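Mitogen activated protein kinase, putative (Leishmania donovani, PDB 4QNY) binds an ATP analogue and magnesium and probably transfers the gamma-phosphate of ATP to serine or threonine residues of proteins, as mitogen-activated protein kinases do. Local coordinates at residues G85-L90 against V104-E109; V49-V54 against H100-M105. All blocks are in the same frame, centred on the assembly; numbering follows the deposited sequence.

Interaction 1. Residues G85-L90 against V104-E109; sequences GLRNIL and VMDIME. With ANP (phosphoaminophosphonic acid-adenylate ester), chain D.
Backbone hydrogen bonds hold the edge strand 86-90 antiparallel to strand 104-106, with a classic beta bulge in the pairing: Arg87 and Asn88 both face Val104. The carbonyl of Val104 is therefore gripped twice. Arg87 N reaches Val104 O at 2.7 Å in the carbonyl plane, while Asn88 N comes from above that plane at 3.1 Å. Val104 N returns a bond to Asn88 O at 2.9 Å. Past the non-hydrogen-bonded pair Leu86 and Met105, the bond from Asp106 N to Gly85 O is weak at 3.4 Å.

Apolar contact centres on Val104. Val104 CG1, anti to the backbone N (chi1 177°), lies against Arg87 CB at 3.7 Å; CG2 touches Asn88 CB and, more loosely, Leu90 CG.

Charge adds little direction. Asp106 OD1 sits well out of the Arg87 guanidinium plane, so no N-H points at it, whereas Asp106 OD2 accepts from a water that also meets Gly85 N weakly.

The hinge residues Asp106 and Met108 bind the adenine of the ATP analogue: Asp106 O accepts from ANP N6 at 2.6 Å, and Met108 N donates to ANP N1 at 3.1 Å.

Leu86 and Ile89 pack on helix 62-77, Asn88 ND2 bonds to Tyr22 OH of strand 22-31, and strand 47-54 flanks strand 101-106 across from strand 86-90.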
# COMPACT_ATOMS: atom_id res chain seq x y z
N GLY A 85 2.45 0.36 -13.34
CA GLY A 85 1.68 0.10 -14.54
C GLY A 85 1.46 -1.37 -14.84
O GLY A 85 2.17 -2.24 -14.32
N LEU A 86 0.47 -1.65 -15.67
CA LEU A 86 0.15 -3.02 -16.07
C LEU A 86 0.56 -3.26 -17.51
O LEU A 86 0.15 -2.54 -18.42
CB LEU A 86 -1.35 -3.28 -15.89
CG LEU A 86 -1.82 -4.73 -16.08
CD1 LEU A 86 -1.27 -5.61 -14.97
CD2 LEU A 86 -3.34 -4.79 -16.12
N ARG A 87 1.39 -4.29 -17.73
CA ARG A 87 1.87 -4.59 -19.07
C ARG A 87 1.13 -5.76 -19.71
O ARG A 87 0.89 -5.77 -20.92
CB ARG A 87 3.37 -4.88 -19.06
CG ARG A 87 4.22 -3.75 -19.61
CD ARG A 87 5.45 -4.28 -20.35
NE ARG A 87 6.15 -3.23 -21.08
CZ ARG A 87 7.12 -3.45 -21.96
NH1 ARG A 87 7.52 -4.69 -22.22
NH2 ARG A 87 7.70 -2.44 -22.58
N ASN A 88 0.75 -6.75 -18.90
CA ASN A 88 0.09 -7.94 -19.43
C ASN A 88 -0.62 -8.78 -18.36
O ASN A 88 -0.32 -8.66 -17.17
CB ASN A 88 1.10 -8.82 -20.18
CG ASN A 88 0.48 -9.58 -21.33
OD1 ASN A 88 -0.72 -9.88 -21.32
ND2 ASN A 88 1.28 -9.91 -22.33
N ILE A 89 -1.55 -9.62 -18.81
CA ILE A 89 -2.23 -10.58 -17.94
C ILE A 89 -2.19 -11.97 -18.57
O ILE A 89 -2.91 -12.24 -19.53
CB ILE A 89 -3.70 -10.19 -17.67
CG1 ILE A 89 -3.79 -8.77 -17.09
CG2 ILE A 89 -4.35 -11.19 -16.74
CD1 ILE A 89 -3.22 -8.65 -15.70
N LEU A 90 -1.34 -12.84 -18.03
CA LEU A 90 -1.17 -14.18 -18.58
C LEU A 90 -2.08 -15.19 -17.90
O LEU A 90 -1.94 -15.47 -16.71
CB LEU A 90 0.29 -14.62 -18.45
CG LEU A 90 1.34 -13.68 -19.05
CD1 LEU A 90 2.73 -14.27 -18.89
CD2 LEU A 90 1.03 -13.39 -20.51
N VAL A 104 1.70 -9.12 -15.11
CA VAL A 104 2.92 -8.53 -15.65
C VAL A 104 2.92 -7.02 -15.51
O VAL A 104 2.08 -6.32 -16.08
CB VAL A 104 3.10 -8.90 -17.13
CG1 VAL A 104 4.33 -8.23 -17.70
CG2 VAL A 104 3.20 -10.41 -17.29
N MET A 105 3.88 -6.50 -14.74
CA MET A 105 3.97 -5.08 -14.46
C MET A 105 5.33 -4.50 -14.84
O MET A 105 6.28 -5.25 -15.08
CB MET A 105 3.70 -4.81 -12.98
CG MET A 105 2.46 -5.48 -12.43
SD MET A 105 2.54 -5.64 -10.64
CE MET A 105 3.93 -6.75 -10.45
N ASP A 106 5.42 -3.18 -14.89
CA ASP A 106 6.71 -2.50 -15.06
C ASP A 106 7.62 -2.83 -13.89
O ASP A 106 7.15 -3.09 -12.78
CB ASP A 106 6.52 -0.99 -15.19
CG ASP A 106 5.84 -0.59 -16.48
OD1 ASP A 106 6.20 -1.15 -17.54
OD2 ASP A 106 4.95 0.29 -16.44
N ILE A 107 8.93 -2.80 -14.13
CA ILE A 107 9.89 -3.16 -13.09
C ILE A 107 10.40 -1.92 -12.35
O ILE A 107 10.65 -0.87 -12.96
CB ILE A 107 11.08 -3.96 -13.68
CG1 ILE A 107 11.99 -4.48 -12.56
CG2 ILE A 107 11.86 -3.13 -14.69
CD1 ILE A 107 11.32 -5.47 -11.64
N MET A 108 10.53 -2.04 -11.04
CA MET A 108 11.15 -1.01 -10.22
C MET A 108 12.34 -1.62 -9.49
O MET A 108 12.38 -2.82 -9.25
CB MET A 108 10.15 -0.40 -9.24
CG MET A 108 9.01 0.37 -9.91
SD MET A 108 9.55 1.90 -10.70
CE MET A 108 9.90 2.91 -9.25
N GLU A 109 13.31 -0.78 -9.13
CA GLU A 109 14.56 -1.26 -8.56
C GLU A 109 14.38 -1.92 -7.19
O GLU A 109 14.96 -2.98 -6.93
CB GLU A 109 15.57 -0.11 -8.46
CG GLU A 109 15.99 0.44 -9.82
CD GLU A 109 16.94 1.62 -9.71
OE1 GLU A 109 17.54 1.80 -8.63
OE2 GLU A 109 17.10 2.35 -10.71
PG ANP D . -1.09 -9.24 -2.71
O1G ANP D . -0.45 -10.35 -3.48
O2G ANP D . -1.85 -8.29 -3.72
O3G ANP D . -2.15 -9.85 -1.70
PB ANP D . 1.64 -8.85 -2.09
O1B ANP D . 1.75 -10.33 -1.92
O2B ANP D . 2.55 -8.16 -1.03
N3B ANP D . 0.06 -8.34 -1.85
PA ANP D . 2.94 -7.14 -3.85
O1A ANP D . 2.95 -6.21 -2.70
O2A ANP D . 2.31 -6.54 -5.11
O3A ANP D . 2.10 -8.47 -3.53
O5' ANP D . 4.43 -7.60 -4.13
C5' ANP D . 5.29 -8.08 -3.07
C4' ANP D . 6.66 -7.47 -3.24
O4' ANP D . 7.13 -7.68 -4.59
C3' ANP D . 6.74 -5.96 -3.04
O3' ANP D . 6.86 -5.64 -1.66
C2' ANP D . 7.99 -5.60 -3.83
O2' ANP D . 9.17 -5.78 -3.05
C1' ANP D . 7.95 -6.60 -4.99
N9 ANP D . 7.41 -6.04 -6.23
C8 ANP D . 6.10 -5.99 -6.61
N7 ANP D . 5.90 -5.43 -7.78
C5 ANP D . 7.18 -5.08 -8.19
C6 ANP D . 7.66 -4.45 -9.35
N6 ANP D . 6.87 -4.03 -10.35
N1 ANP D . 8.99 -4.25 -9.46
C2 ANP D . 9.78 -4.66 -8.46
N3 ANP D . 9.44 -5.27 -7.32
C4 ANP D . 8.12 -5.45 -7.25
O HOH W 1 4.40 2.43 -14.39

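Interaction 2. Residues V49-V54 against H100-M105; sequences VAMKRV and HFYIVM. With ANP (phosphoaminophosphonic acid-adenylate ester), chain D.
Strands 49-54 and 101-105 run antiparallel in full register, and Ala50, Lys52 and Val54 each exchange a pair of backbone hydrogen bonds with Met105, Ile103 and Phe101. The straightest is Lys52 N to Ile103 O, 2.6 Å with 171° at the hydrogen; the last, Phe101 N to Val54 O, is weak.

Lys52 leaves this ladder on the nucleotide side. Lys52 CB rests against Ile103 CB and, at 3.9 Å, against Met105 CE. With CG anti to the backbone N (chi1 -175°) and every later torsion also near 180°, the chain runs fully extended away from the sheet. CD passes ANP O2A, and CE approaches O3A and O1G. At the tip, Lys52 NZ donates to ANP O2A at 2.8 Å, O2G at 2.9 Å and O3A at 3.1 Å, and weakly to O1G, so one ammonium spans the alpha and gamma phosphates. A salt bridge to Glu71 of helix 62-77 fixes it from the protein side and probably helps keep it charged. Nearby, Ala50 CB touches the adenine at ANP N6, 3.3 Å away.

On this same face Val54 CG2 sits over the Phe101 ring. The other face carries Met51, Arg53, Tyr102 and Val104. Arg53 CG lies over the Tyr102 ring, 4.0 Å from its centroid, with the guanidinium steeply tilted to that ring; Glu14 of helix 8-16 takes both Arg53 NE and Tyr102 OH. Met51 CE meets Tyr102 CD1 and Val104 CG2.

The strand-borne lysine, its helix glutamate partner and the alanine beside the adenine are the hallmarks of the protein kinase N-lobe ATP site.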
# COMPACT_ATOMS: atom_id res chain seq x y z
N VAL A 49 11.11 -6.56 -16.74
CA VAL A 49 9.70 -6.50 -16.41
C VAL A 49 9.41 -7.37 -15.18
O VAL A 49 10.08 -8.37 -14.95
CB VAL A 49 8.83 -6.96 -17.62
CG1 VAL A 49 7.90 -8.11 -17.25
CG2 VAL A 49 8.06 -5.78 -18.19
N ALA A 50 8.44 -6.95 -14.37
CA ALA A 50 8.07 -7.69 -13.17
C ALA A 50 6.87 -8.60 -13.42
O ALA A 50 5.90 -8.20 -14.07
CB ALA A 50 7.78 -6.74 -12.02
N MET A 51 6.94 -9.82 -12.90
CA MET A 51 5.86 -10.79 -13.06
C MET A 51 5.37 -11.29 -11.71
O MET A 51 6.14 -11.82 -10.91
CB MET A 51 6.32 -11.97 -13.92
CG MET A 51 6.67 -11.58 -15.35
SD MET A 51 6.96 -13.02 -16.40
CE MET A 51 5.36 -13.82 -16.33
N LYS A 52 4.08 -11.11 -11.46
CA LYS A 52 3.47 -11.48 -10.19
C LYS A 52 2.59 -12.72 -10.34
O LYS A 52 1.52 -12.66 -10.94
CB LYS A 52 2.66 -10.31 -9.63
CG LYS A 52 2.07 -10.53 -8.25
CD LYS A 52 1.35 -9.28 -7.77
CE LYS A 52 0.80 -9.45 -6.37
NZ LYS A 52 0.14 -8.21 -5.88
N ARG A 53 3.04 -13.84 -9.78
CA ARG A 53 2.30 -15.09 -9.88
C ARG A 53 1.19 -15.15 -8.83
O ARG A 53 1.39 -14.78 -7.68
CB ARG A 53 3.24 -16.29 -9.72
CG ARG A 53 2.58 -17.63 -10.03
CD ARG A 53 3.52 -18.80 -9.76
NE ARG A 53 2.97 -20.07 -10.22
CZ ARG A 53 2.26 -20.90 -9.47
NH1 ARG A 53 2.00 -20.60 -8.20
NH2 ARG A 53 1.80 -22.04 -9.98
N VAL A 54 0.03 -15.63 -9.25
CA VAL A 54 -1.08 -15.87 -8.34
C VAL A 54 -1.33 -17.37 -8.23
O VAL A 54 -1.64 -18.02 -9.22
CB VAL A 54 -2.37 -15.16 -8.81
CG1 VAL A 54 -3.51 -15.46 -7.87
CG2 VAL A 54 -2.13 -13.67 -8.93
N HIS A 100 -3.95 -20.98 -11.69
CA HIS A 100 -2.91 -19.97 -11.49
C HIS A 100 -2.89 -19.01 -12.67
O HIS A 100 -3.41 -19.32 -13.74
CB HIS A 100 -1.54 -20.63 -11.35
CG HIS A 100 -0.95 -21.08 -12.65
ND1 HIS A 100 -1.34 -22.25 -13.27
CD2 HIS A 100 -0.02 -20.52 -13.45
CE1 HIS A 100 -0.67 -22.39 -14.40
NE2 HIS A 100 0.14 -21.35 -14.53
N PHE A 101 -2.29 -17.84 -12.47
CA PHE A 101 -2.07 -16.90 -13.57
C PHE A 101 -1.05 -15.84 -13.18
O PHE A 101 -0.73 -15.68 -12.00
CB PHE A 101 -3.39 -16.25 -14.01
CG PHE A 101 -3.87 -15.15 -13.10
CD1 PHE A 101 -4.56 -15.44 -11.94
CD2 PHE A 101 -3.64 -13.82 -13.42
CE1 PHE A 101 -5.01 -14.44 -11.11
CE2 PHE A 101 -4.08 -12.81 -12.60
CZ PHE A 101 -4.77 -13.12 -11.44
N TYR A 102 -0.53 -15.12 -14.17
CA TYR A 102 0.54 -14.16 -13.95
C TYR A 102 0.12 -12.71 -14.21
O TYR A 102 -0.57 -12.42 -15.19
CB TYR A 102 1.75 -14.50 -14.82
CG TYR A 102 2.58 -15.65 -14.29
CD1 TYR A 102 3.69 -15.41 -13.49
CD2 TYR A 102 2.26 -16.96 -14.59
CE1 TYR A 102 4.45 -16.45 -13.00
CE2 TYR A 102 3.02 -18.01 -14.11
CZ TYR A 102 4.11 -17.75 -13.31
OH TYR A 102 4.87 -18.79 -12.83
N ILE A 103 0.56 -11.82 -13.33
CA ILE A 103 0.38 -10.39 -13.52
C ILE A 103 1.70 -9.76 -13.94
O ILE A 103 2.69 -9.85 -13.23
CB ILE A 103 -0.13 -9.71 -12.23
CG1 ILE A 103 -1.45 -10.33 -11.78
CG2 ILE A 103 -0.27 -8.21 -12.44
CD1 ILE A 103 -1.88 -9.90 -10.40
N VAL A 104 1.70 -9.12 -15.11
CA VAL A 104 2.92 -8.53 -15.65
C VAL A 104 2.92 -7.02 -15.51
O VAL A 104 2.08 -6.32 -16.08
CB VAL A 104 3.10 -8.90 -17.13
CG1 VAL A 104 4.33 -8.23 -17.70
CG2 VAL A 104 3.20 -10.41 -17.29
N MET A 105 3.88 -6.50 -14.74
CA MET A 105 3.97 -5.08 -14.46
C MET A 105 5.33 -4.50 -14.84
O MET A 105 6.28 -5.25 -15.08
CB MET A 105 3.70 -4.81 -12.98
CG MET A 105 2.46 -5.48 -12.43
SD MET A 105 2.54 -5.64 -10.64
CE MET A 105 3.93 -6.75 -10.45
PG ANP D . -1.09 -9.24 -2.71
O1G ANP D . -0.45 -10.35 -3.48
O2G ANP D . -1.85 -8.29 -3.72
O3G ANP D . -2.15 -9.85 -1.70
PB ANP D . 1.64 -8.85 -2.09
O1B ANP D . 1.75 -10.33 -1.92
O2B ANP D . 2.55 -8.16 -1.03
N3B ANP D . 0.06 -8.34 -1.85
PA ANP D . 2.94 -7.14 -3.85
O1A ANP D . 2.95 -6.21 -2.70
O2A ANP D . 2.31 -6.54 -5.11
O3A ANP D . 2.10 -8.47 -3.53
O5' ANP D . 4.43 -7.60 -4.13
C5' ANP D . 5.29 -8.08 -3.07
C4' ANP D . 6.66 -7.47 -3.24
O4' ANP D . 7.13 -7.68 -4.59
C3' ANP D . 6.74 -5.96 -3.04
O3' ANP D . 6.86 -5.64 -1.66
C2' ANP D . 7.99 -5.60 -3.83
O2' ANP D . 9.17 -5.78 -3.05
C1' ANP D . 7.95 -6.60 -4.99
N9 ANP D . 7.41 -6.04 -6.23
C8 ANP D . 6.10 -5.99 -6.61
N7 ANP D . 5.90 -5.43 -7.78
C5 ANP D . 7.18 -5.08 -8.19
C6 ANP D . 7.66 -4.45 -9.35
N6 ANP D . 6.87 -4.03 -10.35
N1 ANP D . 8.99 -4.25 -9.46
C2 ANP D . 9.78 -4.66 -8.46
N3 ANP D . 9.44 -5.27 -7.32
C4 ANP D . 8.12 -5.45 -7.25

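How the interactions relate
From the N terminus, after two earlier strands of the sheet, the chain lays down strand 47-54, then crosses through helix 62-77 to strand 86-90, turns, and comes back as strand 101-106. Interaction 1 closes the short hairpin, with 13 residues between its segments; interaction 2 closes the longer excursion of 45 residues that carries the helix and strand 86-90. The first closure nests inside the second, and both end on strand 101-106, sharing Val104 and Met105. That strand is thus inserted between its two partners, giving the 1-2-3-5-4 order of the N-lobe sheet. Together they connect the phosphate-binding lysine of 49-54 with the hinge of 104-109, at opposite ends of one nucleotide.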